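Local atomic coordinates of zinc-binding protein TroA (Treponema pallidum, PDB entry 1K0F), a protein that binds zinc with high affinity and specificity in the periplasm and delivers it to the membrane permease of the TroABC transporter for import. Residues A[60-65]-A[102-107]. Sequence-based numbering, arbitrary orientation.
Sequences LHLETK and HVWFDV
Leu-62 meets the six-membered end of the Trp-104 indole through both of its methyls. Followed outward, CB of Leu-62 stays back, 4.8 Å from Trp-104 CZ3. With CG anti to the backbone N (chi1 175°), the branch is carried onward to the indole, and CG is the first to touch, 4.0 Å from Trp-104 CH2. Of the tips, CD1 comes to the ring's edge in its plane, 3.3 Å from Trp-104 CH2, while CD2 sits off that plane, to one side of the rim, 3.5 Å from Trp-104 CZ3. CD1 also lies over one face of His-102, 4.1 Å from NE2 of that ring. Beside this, Leu-60 and Val-103 meet tip to tip, CD1 to CG1 at 3.4 Å.

No hydrogen bond crosses between 60-65 and 102-107, and all five touching residues are buried, so these segments, from the loops after strand 54-57 and before helix 107-124, meet by mostly apolar van der Waals packing. His-102 ND1 and Trp-104 NE1 find partners outside them: Asp-100 OD1 and Ser-247 O. His-102 is a zinc ligand with His-37, His-168 and Asp-248, and the metal is absent here. The Asp-100 bond should fix the imidazole's rotation and probably leaves NE2 for zinc, consistent with Leu-62 being part of an apolar second shell over that face.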
# COMPACT_ATOMS: atom_id res chain seq x y z
N LEU A 60 -1.16 -4.97 11.18
CA LEU A 60 -2.30 -5.50 10.46
C LEU A 60 -1.91 -6.73 9.63
O LEU A 60 -2.45 -6.97 8.55
CB LEU A 60 -2.90 -4.42 9.56
CG LEU A 60 -3.33 -3.14 10.28
CD1 LEU A 60 -4.25 -2.35 9.37
CD2 LEU A 60 -4.04 -3.48 11.59
N HIS A 61 -0.96 -7.49 10.14
CA HIS A 61 -0.50 -8.69 9.47
C HIS A 61 -0.17 -8.49 8.00
O HIS A 61 -0.43 -9.36 7.17
CB HIS A 61 -1.55 -9.79 9.61
CG HIS A 61 -1.09 -11.13 9.11
ND1 HIS A 61 0.03 -11.76 9.59
CD2 HIS A 61 -1.61 -11.95 8.16
CE1 HIS A 61 0.19 -12.91 8.97
NE2 HIS A 61 -0.79 -13.05 8.10
N LEU A 62 0.40 -7.35 7.66
CA LEU A 62 0.74 -7.10 6.27
C LEU A 62 1.97 -7.92 5.89
O LEU A 62 1.91 -8.78 5.03
CB LEU A 62 1.02 -5.62 6.03
CG LEU A 62 1.49 -5.35 4.61
CD1 LEU A 62 0.30 -5.36 3.69
CD2 LEU A 62 2.23 -4.04 4.54
N GLU A 63 3.07 -7.61 6.57
CA GLU A 63 4.35 -8.27 6.35
C GLU A 63 4.38 -9.68 6.95
O GLU A 63 5.35 -10.07 7.59
CB GLU A 63 5.45 -7.41 6.97
CG GLU A 63 5.54 -6.01 6.35
CD GLU A 63 4.85 -4.93 7.17
OE1 GLU A 63 3.93 -5.24 7.96
OE2 GLU A 63 5.24 -3.75 7.03
N THR A 64 3.31 -10.42 6.71
CA THR A 64 3.15 -11.79 7.19
C THR A 64 4.41 -12.56 7.57
O THR A 64 4.49 -13.13 8.66
CB THR A 64 2.39 -12.63 6.14
OG1 THR A 64 3.15 -12.68 4.93
CG2 THR A 64 1.02 -12.02 5.85
N LYS A 65 5.39 -12.58 6.67
CA LYS A 65 6.63 -13.33 6.90
C LYS A 65 7.75 -12.62 7.66
O LYS A 65 8.93 -12.84 7.37
CB LYS A 65 7.16 -13.82 5.56
CG LYS A 65 6.50 -15.10 5.05
CD LYS A 65 5.94 -14.92 3.65
CE LYS A 65 5.25 -16.19 3.19
NZ LYS A 65 4.61 -16.89 4.34
N HIS A 102 -4.13 -3.12 4.05
CA HIS A 102 -3.87 -2.09 3.06
C HIS A 102 -4.54 -0.76 3.36
O HIS A 102 -5.18 -0.17 2.51
CB HIS A 102 -4.30 -2.59 1.69
CG HIS A 102 -3.72 -3.93 1.35
ND1 HIS A 102 -4.31 -5.11 1.74
CD2 HIS A 102 -2.59 -4.27 0.68
CE1 HIS A 102 -3.57 -6.12 1.33
NE2 HIS A 102 -2.52 -5.64 0.68
N VAL A 103 -4.34 -0.30 4.59
CA VAL A 103 -4.92 0.95 5.06
C VAL A 103 -4.32 2.21 4.45
O VAL A 103 -4.90 3.29 4.53
CB VAL A 103 -4.81 1.03 6.59
CG1 VAL A 103 -5.61 -0.10 7.23
CG2 VAL A 103 -3.35 0.94 7.00
N TRP A 104 -3.15 2.08 3.85
CA TRP A 104 -2.51 3.24 3.24
C TRP A 104 -3.27 3.64 1.98
O TRP A 104 -2.79 4.48 1.21
CB TRP A 104 -1.08 2.91 2.86
CG TRP A 104 -1.01 1.72 2.00
CD1 TRP A 104 -1.26 1.66 0.66
CD2 TRP A 104 -0.69 0.39 2.41
NE1 TRP A 104 -1.12 0.37 0.21
CE2 TRP A 104 -0.78 -0.43 1.27
CE3 TRP A 104 -0.35 -0.18 3.64
CZ2 TRP A 104 -0.53 -1.80 1.31
CZ3 TRP A 104 -0.11 -1.55 3.69
CH2 TRP A 104 -0.19 -2.34 2.53
N PHE A 105 -4.42 3.02 1.76
CA PHE A 105 -5.21 3.36 0.59
C PHE A 105 -6.41 4.20 0.98
O PHE A 105 -7.21 4.60 0.14
CB PHE A 105 -5.63 2.11 -0.17
CG PHE A 105 -4.61 1.66 -1.19
CD1 PHE A 105 -3.89 2.61 -1.92
CD2 PHE A 105 -4.34 0.32 -1.39
CE1 PHE A 105 -2.91 2.21 -2.83
CE2 PHE A 105 -3.37 -0.09 -2.30
CZ PHE A 105 -2.65 0.85 -3.02
N ASP A 106 -6.53 4.45 2.29
CA ASP A 106 -7.55 5.33 2.81
C ASP A 106 -6.71 6.44 3.43
O ASP A 106 -6.36 6.39 4.61
CB ASP A 106 -8.42 4.66 3.88
CG ASP A 106 -9.53 5.58 4.38
OD1 ASP A 106 -9.43 6.81 4.17
OD2 ASP A 106 -10.51 5.08 4.98
N VAL A 107 -6.33 7.41 2.61
CA VAL A 107 -5.50 8.54 3.02
C VAL A 107 -5.85 9.09 4.39
O VAL A 107 -4.97 9.43 5.16
CB VAL A 107 -5.61 9.68 2.01
CG1 VAL A 107 -4.73 10.82 2.43
CG2 VAL A 107 -5.23 9.19 0.63